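Long-range contacts in putative prephenate dehydratase (Streptococcus mutans, PDB 4LUB), which probably catalyses the decarboxylation and dehydration of prephenate to 3-phenylpyruvate, a step in the biosynthesis of L-phenylalanine: residues 76-81 with 181-186; 190-195 with 270-275; 212-217 with 252-257; 220-225 with 241-246. One frame throughout, in Å; residues are numbered along the deposited sequence.

Contact 1 (76-81 with 181-186); sequences AVAEII and ETPTIH
A classic beta bulge on strand 75-83 of the prephenate dehydratase region, where Val77 and Ala78 both face Val177, presents two successive side chains to the irregular segment 181-186 after strand 172-179. Val77 packs against the backbone of Glu181 and the ring of Pro183. Its CG2 methyl lies 3.4 Å from the carbonyl O of Glu181. That methyl sits between the backbone N and the carbonyl carbon of Val77, and it also meets the Pro183 ring at CD (3.7 Å). The two side chains cross obliquely. Ala78 adds its single methyl. The CB of Ala78 touches Ile185 CD1 at 3.7 Å and reaches Pro183 CD more loosely. No direct hydrogen bond joins the two segments. Instead one water bridges them: it donates to Val77 O (2.8 Å) and accepts from Thr182 OG1 (2.7 Å). The bridge lies on the more exposed side, where Glu181 and Thr182 are. The contact is thus mainly apolar, with a single polar link through solvent. Strand 75-83 runs between strand 172-179, its antiparallel neighbour, and strand 264-274, its parallel one. Ile185 also packs on Ala22 of helix 14-22 and on Tyr274 of strand 264-274, and Pro183 touches Phe23.

Contact 2 (190-195 with 270-275); sequences EDQKIS and KYAVYR
Glu190 and Arg275 form a salt bridge at one end of an antiparallel strand pair. Arg275 grips the carboxylate side-on. Its NE binds Glu190 OE1 at 2.6 Å and its NH2 binds Glu190 OE2 at 2.9 Å. Each oxygen uses its syn lone pair, and the carboxylate and guanidinium planes are 12° apart, nearly coplanar. The Arg275 chain bends at chi3 (-72°), which swings NE round to Glu190 OE1.

Backbone bonds join the strands along their length. Lys193 and Tyr271 form a hydrogen-bonded pair, bonded in both directions. Val273 N binds Asp191 O, and Glu190 N binds Val273 O at 2.8 Å. Glu190 and Asp191 thus both face Val273, a classic beta bulge.

Polar side chains add to this. The Tyr271 hydroxyl donates to Ser195 OG at 2.7 Å, at the edge of the ring and in its plane. Ser195 OG has a second partner on the next strand, 237-244. The carbonyl O of Lys193 lies over the centre of the Tyr271 ring. A water donates to Gln192 OE1 and is close to Tyr271 O, while Gln192 NE2 binds Glu189.

Apolar packing is more modest. Lys193 CB meets Tyr271 CE1 at 3.6 Å. Asp191 CB touches Val273 CB at 3.8 Å. Ile194 and Lys270 lie side by side, with Ile194 CD1 against Lys270 CG at 3.9 Å.

The pair is a seam inside the mixed sheet. Strand 189-199 has strand 237-244 as its other neighbour, and strand 264-274 has strand 75-83.

Contact 3 (212-217 with 252-257); sequences LSTFAW and SFALEE
Thr214, Phe215 and Trp217 meet Ala254, Leu255 and Glu257 where the two helices of the ACT domain pack together. Helices 208-216 and 248-261 run roughly antiparallel here. The axes of the short segments are 9.3 Å apart at an angle of 152°.

The tight part is the buried side. Ala254 places its CB over one face of the Phe215 ring in a CH-pi contact. This methyl stands 3.6 Å above the ring plane and is offset toward the rim. It is nearest to CE2 of Phe215, also at 3.6 Å. Leu255 approaches the same ring at its edge, with CD2 4.1 Å from Phe215 CZ. Thr214 packs beside Ala254. Its CG2 is anti to the backbone N and sits 3.3 Å from Ala254 O. The hydroxyl OG1 of Thr214 binds Lys210 O within its own helix. On the sheet side, Phe215 stacks on Phe243 and packs on Leu196, so the helices rest on the sheet.

Glu257 joins the two parts. Its extended chain slides past Thr214 in the opposite direction, with its CB 3.8 Å from Thr214 CG2.

The looser side is toward solvent. There the exposed Trp217 and the partly exposed Glu257 meet mainly through one polar bond. Arg218 NH1 makes a salt bridge to Glu257 OE1, so this oxygen has two partners. The second is the indole: Trp217 NE1 donates to the syn lone pair of Glu257 OE1 at 3.0 Å, with an N-H...O angle of 155°.

Contact 4 (220-225 with 241-246); sequences IDLTKI and IDFENH
Asp242 OD2, which lies beside Thr223 and Lys224, is held by a salt bridge to Arg174 and by a water. This water donates to Asp242 OD2 at 2.7 Å and also bonds to Thr223 OG1. The other oxygen, OD1, has its own partners. A second water links Asp242 OD1 to Lys224 NZ, and Ser195 OG bonds to OD1. Positive charge from Arg174 and Lys224 would be expected to favour the ionised form. The extended Lys224 chain passes the carboxylate, with CD 3.4 Å from Asp242 OD2, and its NZ bonds Glu54 and Ser60.

Three backbone bonds hold the strands. Thr223 N binds Asp242 O at 2.9 Å, Asp242 N binds Lys224 O, and Glu244 N binds Asp221 O. The register shifts by one between Leu222 and Lys224, a beta bulge.

The other face is apolar. Leu222 CB lies 3.5 Å from Phe243 CE1. Ile225 and Ile241 run side by side, with Ile225 CD1 against Ile241 CG1 at 3.7 Å. Ile220, in the loop before the strand, crosses Phe243 at about a right angle, its CG2 3.7 Å from Phe243 CB.

This is the beta hairpin of strands 222-229 and 237-244 in the ACT domain. Strand 237-244 also pairs with strand 189-199. Helix 208-216 covers the apolar face. Helix 248-261 packs through Leu250 and Val251 on Ile220, and Leu222 packs on Pro205 of the second subunit.

Contacts 3 and 4 are mostly buried, while contacts 1 and 2 are only partly so. Contacts 2 and 4 are both antiparallel strand pairings in one sheet, joined side by side through strands 189-199 and 237-244. Contact 1 reaches the same sheet through strand 75-83, which neighbours strand 264-274 of contact 2. Contact 3 pairs helices and touches contact 4 through Phe215 and Phe243. Along the chain, contact 4 is nested within contact 3, and contact 3 within contact 2. Backbone bonds run through contacts 2 and 4, with a terminal salt bridge in the first and a water-linked carboxylate in the second. Contact 1 relies on methyl groups and a water. Contact 3 combines ring packing with one indole bond at its outer side.

Contact 1 (76-81 with 181-186)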
# COMPACT_ATOMS: atom_id res chain seq x y z
N ALA B 76 1.73 1.87 -18.90
CA ALA B 76 1.06 3.17 -18.85
C ALA B 76 1.75 4.17 -19.79
O ALA B 76 2.96 4.37 -19.71
CB ALA B 76 1.02 3.69 -17.43
N VAL B 77 0.99 4.78 -20.69
CA VAL B 77 1.56 5.74 -21.64
C VAL B 77 0.96 7.13 -21.49
O VAL B 77 1.43 8.09 -22.11
CB VAL B 77 1.40 5.24 -23.10
CG1 VAL B 77 2.25 4.01 -23.32
CG2 VAL B 77 -0.07 4.97 -23.44
N ALA B 78 -0.08 7.25 -20.67
CA ALA B 78 -0.65 8.54 -20.30
C ALA B 78 -1.47 8.38 -19.03
O ALA B 78 -2.09 7.33 -18.81
CB ALA B 78 -1.51 9.09 -21.43
N GLU B 79 -1.50 9.42 -18.21
CA GLU B 79 -2.35 9.46 -17.03
C GLU B 79 -3.35 10.62 -17.07
O GLU B 79 -2.97 11.75 -17.35
CB GLU B 79 -1.50 9.57 -15.76
CG GLU B 79 -2.29 9.51 -14.47
CD GLU B 79 -1.39 9.64 -13.26
OE1 GLU B 79 -0.52 8.77 -13.09
OE2 GLU B 79 -1.60 10.55 -12.43
N ILE B 80 -4.62 10.33 -16.80
CA ILE B 80 -5.64 11.38 -16.68
C ILE B 80 -6.25 11.35 -15.28
O ILE B 80 -6.71 10.31 -14.82
CB ILE B 80 -6.75 11.25 -17.75
CG1 ILE B 80 -6.16 11.45 -19.14
CG2 ILE B 80 -7.84 12.30 -17.52
CD1 ILE B 80 -6.97 10.82 -20.26
N ILE B 81 -6.21 12.49 -14.61
CA ILE B 81 -6.84 12.64 -13.30
C ILE B 81 -8.25 13.23 -13.38
O ILE B 81 -8.45 14.30 -13.95
CB ILE B 81 -5.98 13.50 -12.37
CG1 ILE B 81 -4.61 12.83 -12.18
CG2 ILE B 81 -6.65 13.63 -11.00
CD1 ILE B 81 -3.66 13.63 -11.30
N GLU B 181 2.30 2.83 -27.43
CA GLU B 181 2.83 4.13 -27.82
C GLU B 181 2.21 5.30 -27.07
O GLU B 181 1.09 5.21 -26.58
CB GLU B 181 2.59 4.33 -29.33
CG GLU B 181 2.75 3.07 -30.18
CD GLU B 181 2.48 3.31 -31.65
OE1 GLU B 181 2.54 4.48 -32.09
OE2 GLU B 181 2.16 2.33 -32.35
N THR B 182 2.95 6.40 -27.01
CA THR B 182 2.49 7.63 -26.37
C THR B 182 1.44 8.29 -27.24
O THR B 182 1.73 8.72 -28.36
CB THR B 182 3.66 8.61 -26.12
OG1 THR B 182 4.69 7.94 -25.37
CG2 THR B 182 3.18 9.83 -25.34
N PRO B 183 0.20 8.39 -26.75
CA PRO B 183 -0.75 9.06 -27.64
C PRO B 183 -0.65 10.57 -27.53
O PRO B 183 -0.14 11.09 -26.53
CB PRO B 183 -2.11 8.56 -27.13
CG PRO B 183 -1.87 8.18 -25.68
CD PRO B 183 -0.39 8.02 -25.45
N THR B 184 -1.13 11.28 -28.55
CA THR B 184 -1.16 12.74 -28.49
C THR B 184 -2.38 13.20 -27.71
O THR B 184 -3.52 12.93 -28.09
CB THR B 184 -1.18 13.36 -29.89
OG1 THR B 184 -0.03 12.93 -30.62
CG2 THR B 184 -1.16 14.88 -29.79
N ILE B 185 -2.14 13.89 -26.60
CA ILE B 185 -3.23 14.37 -25.77
C ILE B 185 -3.00 15.83 -25.41
O ILE B 185 -1.96 16.17 -24.85
CB ILE B 185 -3.36 13.50 -24.49
CG1 ILE B 185 -3.75 12.06 -24.87
CG2 ILE B 185 -4.37 14.09 -23.52
CD1 ILE B 185 -3.64 11.06 -23.73
N HIS B 186 -3.95 16.70 -25.74
CA HIS B 186 -3.75 18.12 -25.51
C HIS B 186 -4.54 18.64 -24.32
O HIS B 186 -5.00 19.78 -24.32
CB HIS B 186 -4.12 18.93 -26.75
CG HIS B 186 -3.12 18.83 -27.86
ND1 HIS B 186 -3.48 18.60 -29.17
CD2 HIS B 186 -1.77 18.94 -27.86
CE1 HIS B 186 -2.40 18.57 -29.93
NE2 HIS B 186 -1.34 18.77 -29.15
O HOH W 1 4.13 7.93 -22.72

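Contact 2 (190-195 with 270-275)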
# COMPACT_ATOMS: atom_id res chain seq x y z
N GLU B 190 0.16 18.46 -16.32
CA GLU B 190 0.41 18.87 -14.95
C GLU B 190 1.72 18.26 -14.40
O GLU B 190 2.29 18.78 -13.44
CB GLU B 190 -0.81 18.51 -14.10
CG GLU B 190 -0.56 17.98 -12.72
CD GLU B 190 -1.86 17.67 -12.00
OE1 GLU B 190 -2.90 18.24 -12.40
OE2 GLU B 190 -1.84 16.85 -11.06
N ASP B 191 2.20 17.19 -15.03
CA ASP B 191 3.35 16.46 -14.49
C ASP B 191 3.91 15.40 -15.44
O ASP B 191 3.26 15.00 -16.41
CB ASP B 191 3.00 15.81 -13.15
CG ASP B 191 4.16 15.82 -12.17
OD1 ASP B 191 5.28 16.17 -12.57
OD2 ASP B 191 3.94 15.49 -10.98
N GLN B 192 5.16 15.01 -15.18
CA GLN B 192 5.78 13.86 -15.82
C GLN B 192 6.25 12.84 -14.79
O GLN B 192 6.96 13.19 -13.85
CB GLN B 192 6.95 14.30 -16.70
CG GLN B 192 6.55 15.34 -17.73
CD GLN B 192 6.18 14.73 -19.07
OE1 GLN B 192 6.38 13.53 -19.29
NE2 GLN B 192 5.62 15.54 -19.96
N LYS B 193 5.87 11.58 -14.98
CA LYS B 193 6.20 10.57 -13.99
C LYS B 193 6.68 9.26 -14.61
O LYS B 193 6.47 9.01 -15.78
CB LYS B 193 4.98 10.28 -13.09
CG LYS B 193 4.75 11.34 -12.01
CD LYS B 193 3.49 11.05 -11.20
CE LYS B 193 3.25 12.12 -10.14
NZ LYS B 193 2.04 11.85 -9.31
N ILE B 194 7.30 8.43 -13.78
CA ILE B 194 7.65 7.08 -14.15
C ILE B 194 7.21 6.21 -12.99
O ILE B 194 7.43 6.56 -11.83
CB ILE B 194 9.17 6.90 -14.46
CG1 ILE B 194 9.50 5.43 -14.67
CG2 ILE B 194 10.04 7.46 -13.33
CD1 ILE B 194 10.86 5.20 -15.34
N SER B 195 6.57 5.09 -13.30
CA SER B 195 6.15 4.14 -12.26
C SER B 195 6.91 2.84 -12.40
O SER B 195 7.06 2.30 -13.50
CB SER B 195 4.65 3.88 -12.33
OG SER B 195 3.92 5.06 -12.06
N LYS B 270 6.12 5.19 -18.45
CA LYS B 270 6.59 6.58 -18.51
C LYS B 270 5.52 7.43 -19.19
O LYS B 270 5.16 7.17 -20.33
CB LYS B 270 7.91 6.72 -19.28
CG LYS B 270 9.07 5.87 -18.79
CD LYS B 270 10.31 6.18 -19.61
CE LYS B 270 11.44 5.21 -19.36
NZ LYS B 270 12.63 5.58 -20.19
N TYR B 271 5.01 8.44 -18.49
CA TYR B 271 3.80 9.09 -19.00
C TYR B 271 3.69 10.54 -18.56
O TYR B 271 4.26 10.94 -17.54
CB TYR B 271 2.56 8.32 -18.52
CG TYR B 271 2.59 8.02 -17.04
CD1 TYR B 271 2.14 8.96 -16.11
CD2 TYR B 271 3.09 6.80 -16.56
CE1 TYR B 271 2.18 8.70 -14.75
CE2 TYR B 271 3.13 6.54 -15.19
CZ TYR B 271 2.67 7.49 -14.30
OH TYR B 271 2.70 7.25 -12.94
N ALA B 272 2.93 11.31 -19.32
CA ALA B 272 2.52 12.64 -18.88
C ALA B 272 1.25 12.52 -18.04
O ALA B 272 0.46 11.59 -18.21
CB ALA B 272 2.29 13.56 -20.07
N VAL B 273 1.09 13.45 -17.10
CA VAL B 273 -0.11 13.54 -16.28
C VAL B 273 -0.99 14.70 -16.73
O VAL B 273 -0.55 15.84 -16.77
CB VAL B 273 0.23 13.71 -14.78
CG1 VAL B 273 -1.04 13.75 -13.94
CG2 VAL B 273 1.21 12.62 -14.33
N TYR B 274 -2.25 14.39 -17.03
CA TYR B 274 -3.24 15.39 -17.42
C TYR B 274 -4.32 15.42 -16.35
O TYR B 274 -4.56 14.41 -15.70
CB TYR B 274 -3.83 15.05 -18.78
CG TYR B 274 -2.80 14.84 -19.87
CD1 TYR B 274 -2.27 15.90 -20.58
CD2 TYR B 274 -2.36 13.55 -20.18
CE1 TYR B 274 -1.32 15.70 -21.58
CE2 TYR B 274 -1.42 13.34 -21.18
CZ TYR B 274 -0.90 14.41 -21.87
OH TYR B 274 0.03 14.20 -22.86
N ARG B 275 -4.93 16.58 -16.11
CA ARG B 275 -5.97 16.64 -15.09
C ARG B 275 -7.35 16.85 -15.70
O ARG B 275 -7.59 17.84 -16.38
CB ARG B 275 -5.67 17.75 -14.07
CG ARG B 275 -6.67 17.80 -12.92
CD ARG B 275 -6.14 18.64 -11.76
NE ARG B 275 -5.06 17.97 -11.03
CZ ARG B 275 -5.20 17.36 -9.86
NH1 ARG B 275 -6.38 17.33 -9.26
NH2 ARG B 275 -4.16 16.78 -9.28
O HOH W 2 7.32 11.07 -18.12

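Contact 3 (212-217 with 252-257)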
# COMPACT_ATOMS: atom_id res chain seq x y z
N LEU B 212 15.47 3.52 -2.64
CA LEU B 212 15.08 4.92 -2.56
C LEU B 212 16.25 5.91 -2.55
O LEU B 212 16.14 6.99 -3.12
CB LEU B 212 14.19 5.16 -1.33
CG LEU B 212 12.69 4.86 -1.49
CD1 LEU B 212 12.40 3.70 -2.43
CD2 LEU B 212 12.02 4.67 -0.15
N SER B 213 17.34 5.57 -1.88
CA SER B 213 18.52 6.45 -1.85
C SER B 213 19.08 6.71 -3.25
O SER B 213 19.58 7.80 -3.54
CB SER B 213 19.62 5.86 -0.97
OG SER B 213 19.20 5.80 0.39
N THR B 214 18.98 5.70 -4.10
CA THR B 214 19.43 5.77 -5.48
C THR B 214 18.81 6.96 -6.21
O THR B 214 19.48 7.68 -6.95
CB THR B 214 19.08 4.46 -6.23
OG1 THR B 214 19.81 3.37 -5.65
CG2 THR B 214 19.43 4.59 -7.68
N PHE B 215 17.51 7.14 -6.02
CA PHE B 215 16.79 8.27 -6.59
C PHE B 215 16.96 9.53 -5.76
O PHE B 215 17.07 10.64 -6.30
CB PHE B 215 15.31 7.94 -6.74
CG PHE B 215 15.02 6.91 -7.79
CD1 PHE B 215 15.07 5.56 -7.50
CD2 PHE B 215 14.71 7.30 -9.09
CE1 PHE B 215 14.81 4.61 -8.47
CE2 PHE B 215 14.45 6.36 -10.07
CZ PHE B 215 14.50 5.01 -9.76
N ALA B 216 16.95 9.36 -4.44
CA ALA B 216 17.08 10.47 -3.51
C ALA B 216 18.35 11.29 -3.68
O ALA B 216 18.28 12.51 -3.78
CB ALA B 216 16.99 9.96 -2.07
N TRP B 217 19.51 10.63 -3.73
CA TRP B 217 20.76 11.39 -3.84
C TRP B 217 20.81 12.17 -5.14
O TRP B 217 21.42 13.23 -5.18
CB TRP B 217 22.00 10.48 -3.64
CG TRP B 217 22.51 9.61 -4.80
CD1 TRP B 217 22.36 8.26 -4.93
CD2 TRP B 217 23.26 10.04 -5.96
NE1 TRP B 217 22.96 7.82 -6.10
CE2 TRP B 217 23.52 8.89 -6.74
CE3 TRP B 217 23.73 11.28 -6.41
CZ2 TRP B 217 24.22 8.95 -7.94
CZ3 TRP B 217 24.43 11.33 -7.61
CH2 TRP B 217 24.67 10.17 -8.36
N SER B 252 17.47 7.48 -15.96
CA SER B 252 18.11 6.33 -16.61
C SER B 252 19.33 5.83 -15.85
O SER B 252 19.53 4.62 -15.71
CB SER B 252 18.51 6.67 -18.05
OG SER B 252 17.36 6.80 -18.87
N PHE B 253 20.17 6.75 -15.38
CA PHE B 253 21.29 6.38 -14.52
C PHE B 253 20.83 5.80 -13.19
O PHE B 253 21.42 4.84 -12.70
CB PHE B 253 22.24 7.58 -14.29
CG PHE B 253 22.91 8.08 -15.55
CD1 PHE B 253 23.75 7.24 -16.26
CD2 PHE B 253 22.73 9.37 -15.99
CE1 PHE B 253 24.37 7.68 -17.42
CE2 PHE B 253 23.36 9.82 -17.13
CZ PHE B 253 24.18 8.98 -17.85
N ALA B 254 19.81 6.40 -12.59
CA ALA B 254 19.19 5.83 -11.39
C ALA B 254 18.84 4.35 -11.58
O ALA B 254 19.19 3.51 -10.74
CB ALA B 254 17.96 6.62 -10.99
N LEU B 255 18.15 4.04 -12.67
CA LEU B 255 17.80 2.65 -13.00
C LEU B 255 19.02 1.75 -13.19
O LEU B 255 19.01 0.60 -12.76
CB LEU B 255 16.93 2.58 -14.26
CG LEU B 255 15.61 3.34 -14.20
CD1 LEU B 255 14.92 3.34 -15.55
CD2 LEU B 255 14.71 2.73 -13.13
N GLU B 256 20.04 2.26 -13.88
CA GLU B 256 21.32 1.55 -14.00
C GLU B 256 21.92 1.22 -12.63
O GLU B 256 22.39 0.11 -12.41
CB GLU B 256 22.32 2.35 -14.84
CG GLU B 256 21.93 2.48 -16.31
CD GLU B 256 23.02 3.14 -17.15
OE1 GLU B 256 24.15 3.30 -16.66
OE2 GLU B 256 22.72 3.54 -18.30
N GLU B 257 21.93 2.19 -11.72
CA GLU B 257 22.42 1.93 -10.36
C GLU B 257 21.61 0.84 -9.63
O GLU B 257 22.18 0.00 -8.93
CB GLU B 257 22.46 3.21 -9.52
CG GLU B 257 23.25 3.01 -8.23
CD GLU B 257 23.46 4.26 -7.40
OE1 GLU B 257 23.07 5.38 -7.81
OE2 GLU B 257 24.02 4.11 -6.29

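Contact 4 (220-225 with 241-246)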
# COMPACT_ATOMS: atom_id res chain seq x y z
N ILE B 220 15.78 13.03 -7.45
CA ILE B 220 14.55 12.60 -8.12
C ILE B 220 13.50 12.27 -7.07
O ILE B 220 13.65 11.30 -6.32
CB ILE B 220 14.79 11.40 -9.05
CG1 ILE B 220 15.80 11.76 -10.15
CG2 ILE B 220 13.48 10.91 -9.67
CD1 ILE B 220 16.51 10.55 -10.75
N ASP B 221 12.44 13.07 -7.01
CA ASP B 221 11.44 12.94 -5.93
C ASP B 221 10.50 11.76 -6.08
O ASP B 221 9.87 11.58 -7.11
CB ASP B 221 10.59 14.21 -5.81
CG ASP B 221 11.40 15.41 -5.34
OD1 ASP B 221 12.35 15.21 -4.57
OD2 ASP B 221 11.05 16.54 -5.71
N LEU B 222 10.40 10.98 -5.00
CA LEU B 222 9.41 9.92 -4.87
C LEU B 222 8.06 10.56 -4.58
O LEU B 222 7.94 11.39 -3.68
CB LEU B 222 9.82 8.97 -3.73
CG LEU B 222 9.16 7.62 -3.39
CD1 LEU B 222 7.80 7.79 -2.75
CD2 LEU B 222 9.07 6.69 -4.57
N THR B 223 7.05 10.20 -5.37
CA THR B 223 5.74 10.81 -5.21
C THR B 223 4.69 9.80 -4.75
O THR B 223 3.59 10.17 -4.37
CB THR B 223 5.26 11.47 -6.52
OG1 THR B 223 5.01 10.46 -7.51
CG2 THR B 223 6.30 12.45 -7.04
N LYS B 224 5.06 8.52 -4.78
CA LYS B 224 4.19 7.46 -4.30
C LYS B 224 4.94 6.17 -4.06
O LYS B 224 5.84 5.82 -4.83
CB LYS B 224 3.06 7.22 -5.31
CG LYS B 224 2.09 6.12 -4.92
CD LYS B 224 1.22 5.75 -6.10
CE LYS B 224 0.71 4.31 -6.01
NZ LYS B 224 -0.40 4.08 -6.98
N ILE B 225 4.56 5.45 -3.01
CA ILE B 225 5.04 4.10 -2.78
C ILE B 225 3.94 3.24 -2.19
O ILE B 225 3.28 3.62 -1.23
CB ILE B 225 6.27 4.05 -1.87
CG1 ILE B 225 6.69 2.59 -1.66
CG2 ILE B 225 5.99 4.73 -0.54
CD1 ILE B 225 8.15 2.40 -1.35
N ILE B 241 6.38 2.14 -7.03
CA ILE B 241 6.95 3.46 -6.80
C ILE B 241 6.79 4.40 -8.00
O ILE B 241 7.05 4.03 -9.14
CB ILE B 241 8.44 3.30 -6.40
CG1 ILE B 241 8.53 2.61 -5.05
CG2 ILE B 241 9.08 4.65 -6.18
CD1 ILE B 241 9.91 2.16 -4.67
N ASP B 242 6.33 5.62 -7.71
CA ASP B 242 6.30 6.68 -8.72
C ASP B 242 7.41 7.69 -8.43
O ASP B 242 7.67 8.04 -7.27
CB ASP B 242 4.96 7.43 -8.76
CG ASP B 242 3.76 6.52 -8.98
OD1 ASP B 242 3.91 5.32 -9.33
OD2 ASP B 242 2.64 7.04 -8.85
N PHE B 243 8.04 8.18 -9.49
CA PHE B 243 9.03 9.25 -9.39
C PHE B 243 8.74 10.28 -10.46
O PHE B 243 8.21 9.95 -11.52
CB PHE B 243 10.45 8.72 -9.61
CG PHE B 243 11.00 7.93 -8.46
CD1 PHE B 243 11.40 8.56 -7.30
CD2 PHE B 243 11.14 6.56 -8.54
CE1 PHE B 243 11.91 7.85 -6.24
CE2 PHE B 243 11.66 5.84 -7.48
CZ PHE B 243 12.04 6.49 -6.33
N GLU B 244 9.09 11.52 -10.18
CA GLU B 244 9.04 12.55 -11.20
C GLU B 244 9.98 12.16 -12.33
O GLU B 244 11.08 11.65 -12.08
CB GLU B 244 9.36 13.92 -10.62
CG GLU B 244 8.09 14.65 -10.20
CD GLU B 244 8.33 15.90 -9.39
OE1 GLU B 244 9.46 16.44 -9.44
OE2 GLU B 244 7.39 16.33 -8.69
N ASN B 245 9.53 12.33 -13.56
CA ASN B 245 10.31 11.95 -14.72
C ASN B 245 10.61 13.16 -15.61
O ASN B 245 10.56 13.07 -16.83
CB ASN B 245 9.57 10.88 -15.53
CG ASN B 245 10.47 10.18 -16.53
OD1 ASN B 245 11.64 9.92 -16.25
ND2 ASN B 245 9.94 9.91 -17.72
N HIS B 246 10.92 14.28 -14.98
CA HIS B 246 11.26 15.51 -15.69
C HIS B 246 12.65 15.42 -16.31
O HIS B 246 12.91 15.98 -17.37
CB HIS B 246 11.14 16.72 -14.76
CG HIS B 246 9.74 17.01 -14.35
ND1 HIS B 246 8.78 17.45 -15.25
CD2 HIS B 246 9.12 16.92 -13.15
CE1 HIS B 246 7.64 17.62 -14.62
NE2 HIS B 246 7.81 17.31 -13.35
O HOH W 3 12.33 15.20 -8.85
O HOH W 4 2.54 9.57 -7.84
O HOH W 5 1.25 4.20 -9.35